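Local coordinates for guanylate kinase (Coxiella burnetii, PDB 3TR0), which catalyses the ATP-dependent phosphorylation of GMP to GDP, a step thought to be needed for recycling GMP and, indirectly, cyclic GMP, at residues A[7-13]-A[98-104]; A[34-38]-A[89-93]. All coordinates share one frame; numbering follows the deposited sequence.

In the fold
Both contacts involve the five-stranded parallel sheet of the P-loop kinase fold, in which strands 34-36, 99-103 and 9-13 are successive neighbours. Contact 1 pairs two interior strands; 11 of its 14 touching residues are buried and its centre is about 6 Å from that of the chain. Contact 2, centred about 11 Å from the chain centre and only partly buried, packs helix 87-95 against the edge strand 34-36. Their chemistry follows their places: a ladder of backbone hydrogen bonds in contact 1, side-chain packing round one tryptophan without any cross-segment hydrogen bond in contact 2. They touch where Val-100 meets Gln-93 and Leu-102 meets Ser-37.

Contact 1 of 2, residues A[7-13]-A[98-104]; sequences ANLFIIS and RDVLLEI. With 5GP (guanosine-5'-monophosphate), chain D.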
loop_
_atom_site.group_PDB
_atom_site.type_symbol
_atom_site.label_atom_id
_atom_site.label_comp_id
_atom_site.label_asym_id
_atom_site.label_seq_id
_atom_site.Cartn_x
_atom_site.Cartn_y
_atom_site.Cartn_z
ATOM N N ALA A 7 11.662 -8.136 -5.942
ATOM C CA ALA A 7 10.775 -8.965 -5.142
ATOM C C ALA A 7 10.933 -8.682 -3.658
ATOM O O ALA A 7 11.995 -8.264 -3.204
ATOM C CB ALA A 7 11.036 -10.440 -5.436
ATOM N N ASN A 8 9.870 -8.926 -2.904
ATOM C CA ASN A 8 9.862 -8.612 -1.487
ATOM C C ASN A 8 9.326 -9.795 -0.697
ATOM O O ASN A 8 8.763 -10.733 -1.270
ATOM C CB ASN A 8 8.993 -7.371 -1.241
ATOM C CG ASN A 8 9.346 -6.646 0.047
ATOM O OD1 ASN A 8 10.128 -7.133 0.858
ATOM N ND2 ASN A 8 8.766 -5.469 0.235
ATOM N N LEU A 9 9.517 -9.753 0.615
ATOM C CA LEU A 9 8.916 -10.727 1.513
ATOM C C LEU A 9 7.661 -10.132 2.143
ATOM O O LEU A 9 7.663 -8.990 2.584
ATOM C CB LEU A 9 9.904 -11.113 2.611
ATOM C CG LEU A 9 11.256 -11.663 2.148
ATOM C CD1 LEU A 9 12.130 -11.975 3.354
ATOM C CD2 LEU A 9 11.060 -12.903 1.290
ATOM N N PHE A 10 6.593 -10.918 2.182
ATOM C CA PHE A 10 5.354 -10.489 2.801
ATOM C C PHE A 10 5.025 -11.423 3.944
ATOM O O PHE A 10 4.655 -12.574 3.723
ATOM C CB PHE A 10 4.220 -10.468 1.777
ATOM C CG PHE A 10 4.387 -9.415 0.719
ATOM C CD1 PHE A 10 3.900 -8.136 0.916
ATOM C CD2 PHE A 10 5.056 -9.698 -0.462
ATOM C CE1 PHE A 10 4.058 -7.164 -0.052
ATOM C CE2 PHE A 10 5.216 -8.730 -1.429
ATOM C CZ PHE A 10 4.721 -7.458 -1.223
ATOM N N ILE A 11 5.185 -10.922 5.166
ATOM C CA ILE A 11 4.978 -11.723 6.367
ATOM C C ILE A 11 3.505 -11.683 6.732
ATOM O O ILE A 11 2.918 -10.611 6.819
ATOM C CB ILE A 11 5.801 -11.169 7.546
ATOM C CG1 ILE A 11 7.293 -11.156 7.201
ATOM C CG2 ILE A 11 5.556 -11.986 8.808
ATOM C CD1 ILE A 11 8.111 -10.221 8.065
ATOM N N ILE A 12 2.912 -12.855 6.937
ATOM C CA ILE A 12 1.526 -12.944 7.369
ATOM C C ILE A 12 1.470 -13.648 8.716
ATOM O O ILE A 12 1.875 -14.807 8.827
ATOM C CB ILE A 12 0.682 -13.765 6.391
ATOM C CG1 ILE A 12 0.991 -13.373 4.947
ATOM C CG2 ILE A 12 -0.793 -13.585 6.694
ATOM C CD1 ILE A 12 0.556 -11.973 4.599
ATOM N N SER A 13 0.972 -12.956 9.738
ATOM C CA SER A 13 0.866 -13.549 11.072
ATOM C C SER A 13 -0.552 -13.438 11.608
ATOM O O SER A 13 -1.285 -12.514 11.260
ATOM C CB SER A 13 1.846 -12.891 12.047
ATOM O OG SER A 13 3.178 -12.955 11.564
ATOM N N ARG A 98 10.147 -13.310 -7.956
ATOM C CA ARG A 98 8.871 -13.659 -7.338
ATOM C C ARG A 98 8.837 -13.215 -5.882
ATOM O O ARG A 98 9.773 -13.477 -5.123
ATOM C CB ARG A 98 8.640 -15.173 -7.382
ATOM C CG ARG A 98 8.614 -15.790 -8.765
ATOM C CD ARG A 98 8.255 -17.268 -8.668
ATOM N NE ARG A 98 8.401 -17.958 -9.945
ATOM C CZ ARG A 98 9.487 -18.631 -10.305
ATOM N NH1 ARG A 98 10.522 -18.709 -9.481
ATOM N NH2 ARG A 98 9.536 -19.231 -11.487
ATOM N N ASP A 99 7.757 -12.546 -5.492
ATOM C CA ASP A 99 7.538 -12.211 -4.095
ATOM C C ASP A 99 7.285 -13.490 -3.318
ATOM O O ASP A 99 6.859 -14.495 -3.884
ATOM C CB ASP A 99 6.358 -11.250 -3.953
ATOM C CG ASP A 99 6.583 -9.956 -4.704
ATOM O OD1 ASP A 99 7.510 -9.212 -4.319
ATOM O OD2 ASP A 99 5.851 -9.692 -5.682
ATOM N N VAL A 100 7.563 -13.460 -2.023
ATOM C CA VAL A 100 7.395 -14.648 -1.200
ATOM C C VAL A 100 6.515 -14.340 -0.008
ATOM O O VAL A 100 6.712 -13.337 0.675
ATOM C CB VAL A 100 8.736 -15.184 -0.693
ATOM C CG1 VAL A 100 8.508 -16.317 0.312
ATOM C CG2 VAL A 100 9.593 -15.668 -1.866
ATOM N N LEU A 101 5.542 -15.209 0.229
ATOM C CA LEU A 101 4.685 -15.104 1.398
ATOM C C LEU A 101 5.230 -15.972 2.515
ATOM O O LEU A 101 5.508 -17.154 2.310
ATOM C CB LEU A 101 3.267 -15.541 1.048
ATOM C CG LEU A 101 2.496 -14.532 0.202
ATOM C CD1 LEU A 101 1.391 -15.209 -0.578
ATOM C CD2 LEU A 101 1.942 -13.439 1.094
ATOM N N LEU A 102 5.395 -15.381 3.692
ATOM C CA LEU A 102 5.859 -16.126 4.856
ATOM C C LEU A 102 4.759 -16.176 5.909
ATOM O O LEU A 102 4.429 -15.162 6.526
ATOM C CB LEU A 102 7.120 -15.484 5.441
ATOM C CG LEU A 102 8.338 -15.359 4.514
ATOM C CD1 LEU A 102 9.438 -14.536 5.173
ATOM C CD2 LEU A 102 8.848 -16.726 4.131
ATOM N N GLU A 103 4.180 -17.356 6.102
ATOM C CA GLU A 103 3.179 -17.539 7.143
ATOM C C GLU A 103 3.909 -17.955 8.403
ATOM O O GLU A 103 4.126 -19.144 8.632
ATOM C CB GLU A 103 2.188 -18.630 6.751
ATOM C CG GLU A 103 1.405 -18.355 5.490
ATOM C CD GLU A 103 0.489 -19.510 5.128
ATOM O OE1 GLU A 103 1.006 -20.592 4.777
ATOM O OE2 GLU A 103 -0.745 -19.340 5.205
ATOM N N ILE A 104 4.314 -16.974 9.201
ATOM C CA ILE A 104 5.150 -17.232 10.365
ATOM C C ILE A 104 4.634 -16.463 11.572
ATOM O O ILE A 104 3.839 -15.540 11.422
ATOM C CB ILE A 104 6.616 -16.850 10.095
ATOM C CG1 ILE A 104 6.725 -15.378 9.700
ATOM C CG2 ILE A 104 7.204 -17.729 8.991
ATOM C CD1 ILE A 104 8.142 -14.925 9.397
HETATM P P 5GP D . 0.327 -25.034 13.090
HETATM O O1P 5GP D . 0.188 -25.480 11.656
HETATM O O2P 5GP D . 1.026 -25.953 14.056
HETATM O O3P 5GP D . -1.044 -24.673 13.614
HETATM O "O5'" 5GP D . 1.012 -23.599 13.129
HETATM C "C5'" 5GP D . 1.489 -23.050 14.346
HETATM C "C4'" 5GP D . 1.981 -21.641 14.152
HETATM O "O4'" 5GP D . 3.402 -21.655 13.909
HETATM C "C3'" 5GP D . 1.418 -20.909 12.945
HETATM O "O3'" 5GP D . 0.130 -20.366 13.180
HETATM C "C2'" 5GP D . 2.478 -19.853 12.654
HETATM O "O2'" 5GP D . 2.264 -18.702 13.458
HETATM C "C1'" 5GP D . 3.762 -20.538 13.135
HETATM N N9 5GP D . 4.613 -20.991 12.020
HETATM C C8 5GP D . 4.345 -21.868 11.043
HETATM N N7 5GP D . 5.444 -21.984 10.256
HETATM C C5 5GP D . 6.398 -21.165 10.760
HETATM C C6 5GP D . 7.705 -20.848 10.408
HETATM O O6 5GP D . 8.250 -21.368 9.404
HETATM N N1 5GP D . 8.386 -19.971 11.156
HETATM C C2 5GP D . 7.837 -19.391 12.233
HETATM N N2 5GP D . 8.536 -18.504 12.980
HETATM N N3 5GP D . 6.574 -19.676 12.595
HETATM C C4 5GP D . 5.855 -20.560 11.873
#
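Ser-13 OG donates a hydrogen bond to Ile-104 O at 2.7 Å, and at the other end of the pair Asn-8 N reaches Asp-99 OD1 at 2.8 Å through the anti lone pair of that oxygen. Between these side-chain links runs a parallel ladder in the interior of the central sheet of the P-loop kinase fold. Phe-10 uses both backbone groups, its N bonding to Val-100 O and its O accepting from Leu-102 N; Ile-12 N then meets Leu-102 O at 2.8 Å, with an almost straight N-H...O angle of 177°. The ladder weakens at its C-terminal end, where the Ile-104 N to Ile-12 O bond is 3.3 Å long and clearly bent.

The Asp-99 carboxylate lies at the edge of the Phe-10 ring, the two planes 80° apart, while its OD2 makes a salt bridge with Arg-188. On the face that carries Phe-10 and Ile-12, Leu-101 CD2 touches both Phe-10 CB, 3.8 Å away, and Ile-12 CG1. The other face carries Leu-9 CD2 alongside Val-100 CB, and Ile-11 CG2 at 3.7 Å from Ile-104 CG1. With chi1 at 58°, Ile-104 turns CG1 toward Ile-11 and presents CG2 to the guanine, 3.3 Å from N1 of the bound GMP.

Ser-13 thus grips the carbonyl of a residue that packs on the nucleotide base, so the serine hydroxyl probably helps to position the pocket wall from the second shell.

Contact 2 of 2, residues A[34-38]-A[89-93]; sequences IKISI and WVLRQ
Trp-89 brings the six-membered part of its indole up to the backbone of Ile-36 and Ser-37, packing helix 87-95 on the edge strand of the parallel sheet of a P-loop kinase fold. The axes of strand 34-36 and helix 89-93 run nearly antiparallel, 172° between their directions, and approach to 10.3 Å; the indole spans that separation. Trp-89 CG is anti to the backbone N (chi1 179°), which extends the ring from the helix toward the strand. There Trp-89 CZ3 meets Ser-37 CA at 3.4 Å, and Trp-89 CH2 lies 3.5 Å from Ile-36 O, both approaches being oblique to the ring. Lys-35 CB comes to the ring edge, near its plane, at 4.0 Å from Trp-89 CH2.

With chi1 at -54°, CG beside the backbone N, Gln-93, one turn further along the helix, sets its CG 3.4 Å above one face of the Trp-89 indole, toward the rim; the bend at chi2 then turns the amide. Two weak hydrogen bonds, NE2 to Trp-89 O and OE1 to Arg-98 NH1, thus orient the amide.

Ser-37 touches two neighbouring helix residues: its CB packs on Trp-89 CZ3, and its OG lies 4.1 Å from Val-90 CG2. The Lys-35 chain, kinked at chi2 and chi3, crosses the Gln-93 side chain at about a right angle, bringing Lys-35 CE to 3.4 Å from Gln-93 OE1.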
loop_
_atom_site.group_PDB
_atom_site.type_symbol
_atom_site.label_atom_id
_atom_site.label_comp_id
_atom_site.label_asym_id
_atom_site.label_seq_id
_atom_site.Cartn_x
_atom_site.Cartn_y
_atom_site.Cartn_z
ATOM N N ILE A 34 3.940 -14.621 -7.110
ATOM C CA ILE A 34 4.060 -14.684 -5.662
ATOM C C ILE A 34 3.841 -16.123 -5.210
ATOM O O ILE A 34 2.913 -16.791 -5.661
ATOM C CB ILE A 34 3.079 -13.702 -4.964
ATOM C CG1 ILE A 34 3.327 -13.657 -3.454
ATOM C CG2 ILE A 34 1.638 -14.064 -5.272
ATOM C CD1 ILE A 34 2.624 -12.496 -2.756
ATOM N N LYS A 35 4.722 -16.608 -4.343
ATOM C CA LYS A 35 4.640 -17.990 -3.885
ATOM C C LYS A 35 4.736 -18.085 -2.371
ATOM O O LYS A 35 5.336 -17.229 -1.719
ATOM C CB LYS A 35 5.731 -18.830 -4.550
ATOM C CG LYS A 35 5.753 -18.683 -6.066
ATOM C CD LYS A 35 5.646 -20.019 -6.779
ATOM C CE LYS A 35 7.012 -20.646 -6.991
ATOM N NZ LYS A 35 6.938 -21.832 -7.890
ATOM N N ILE A 36 4.138 -19.134 -1.817
ATOM C CA ILE A 36 4.147 -19.350 -0.381
ATOM C C ILE A 36 5.307 -20.236 0.035
ATOM O O ILE A 36 5.480 -21.334 -0.495
ATOM C CB ILE A 36 2.844 -20.026 0.097
ATOM C CG1 ILE A 36 1.622 -19.227 -0.355
ATOM C CG2 ILE A 36 2.855 -20.174 1.605
ATOM C CD1 ILE A 36 0.309 -19.957 -0.140
ATOM N N SER A 37 6.104 -19.762 0.983
ATOM C CA SER A 37 7.157 -20.594 1.554
ATOM C C SER A 37 6.545 -21.731 2.361
ATOM O O SER A 37 5.736 -21.497 3.261
ATOM C CB SER A 37 8.083 -19.764 2.442
ATOM O OG SER A 37 9.031 -20.583 3.102
ATOM N N ILE A 38 6.926 -22.962 2.028
ATOM C CA ILE A 38 6.505 -24.123 2.804
ATOM C C ILE A 38 7.526 -24.369 3.903
ATOM O O ILE A 38 8.698 -24.650 3.630
ATOM C CB ILE A 38 6.375 -25.382 1.927
ATOM C CG1 ILE A 38 5.326 -25.157 0.836
ATOM C CG2 ILE A 38 6.020 -26.587 2.782
ATOM C CD1 ILE A 38 4.026 -24.580 1.359
ATOM N N TRP A 89 15.397 -21.682 -0.542
ATOM C CA TRP A 89 14.228 -21.648 -1.410
ATOM C C TRP A 89 13.712 -20.221 -1.566
ATOM O O TRP A 89 13.361 -19.796 -2.661
ATOM C CB TRP A 89 13.118 -22.546 -0.874
ATOM C CG TRP A 89 11.894 -22.522 -1.731
ATOM C CD1 TRP A 89 11.600 -23.363 -2.763
ATOM C CD2 TRP A 89 10.803 -21.598 -1.642
ATOM N NE1 TRP A 89 10.390 -23.026 -3.319
ATOM C CE2 TRP A 89 9.878 -21.947 -2.647
ATOM C CE3 TRP A 89 10.515 -20.515 -0.806
ATOM C CZ2 TRP A 89 8.684 -21.256 -2.835
ATOM C CZ3 TRP A 89 9.327 -19.825 -0.999
ATOM C CH2 TRP A 89 8.428 -20.198 -2.005
ATOM N N VAL A 90 13.676 -19.487 -0.462
ATOM C CA VAL A 90 13.189 -18.111 -0.477
ATOM C C VAL A 90 14.063 -17.234 -1.376
ATOM O O VAL A 90 13.560 -16.496 -2.223
ATOM C CB VAL A 90 13.151 -17.521 0.943
ATOM C CG1 VAL A 90 12.874 -16.027 0.891
ATOM C CG2 VAL A 90 12.097 -18.228 1.788
ATOM N N LEU A 91 15.374 -17.332 -1.202
ATOM C CA LEU A 91 16.292 -16.519 -1.988
ATOM C C LEU A 91 16.236 -16.853 -3.480
ATOM O O LEU A 91 16.391 -15.971 -4.317
ATOM C CB LEU A 91 17.719 -16.625 -1.450
ATOM C CG LEU A 91 17.884 -16.163 -0.001
ATOM C CD1 LEU A 91 19.352 -16.178 0.405
ATOM C CD2 LEU A 91 17.284 -14.771 0.190
ATOM N N ARG A 92 16.017 -18.123 -3.814
ATOM C CA ARG A 92 15.829 -18.500 -5.214
ATOM C C ARG A 92 14.614 -17.804 -5.830
ATOM O O ARG A 92 14.670 -17.333 -6.972
ATOM C CB ARG A 92 15.702 -20.015 -5.371
ATOM C CG ARG A 92 16.981 -20.770 -5.083
ATOM C CD ARG A 92 16.995 -22.125 -5.779
ATOM N NE ARG A 92 15.850 -22.966 -5.432
ATOM C CZ ARG A 92 15.777 -23.719 -4.339
ATOM N NH1 ARG A 92 16.775 -23.728 -3.468
ATOM N NH2 ARG A 92 14.701 -24.461 -4.111
ATOM N N GLN A 93 13.524 -17.739 -5.071
ATOM C CA GLN A 93 12.303 -17.080 -5.526
ATOM C C GLN A 93 12.521 -15.591 -5.747
ATOM O O GLN A 93 12.111 -15.039 -6.770
ATOM C CB GLN A 93 11.166 -17.284 -4.520
ATOM C CG GLN A 93 10.902 -18.734 -4.168
ATOM C CD GLN A 93 10.783 -19.620 -5.391
ATOM O OE1 GLN A 93 10.080 -19.291 -6.345
ATOM N NE2 GLN A 93 11.476 -20.754 -5.370
#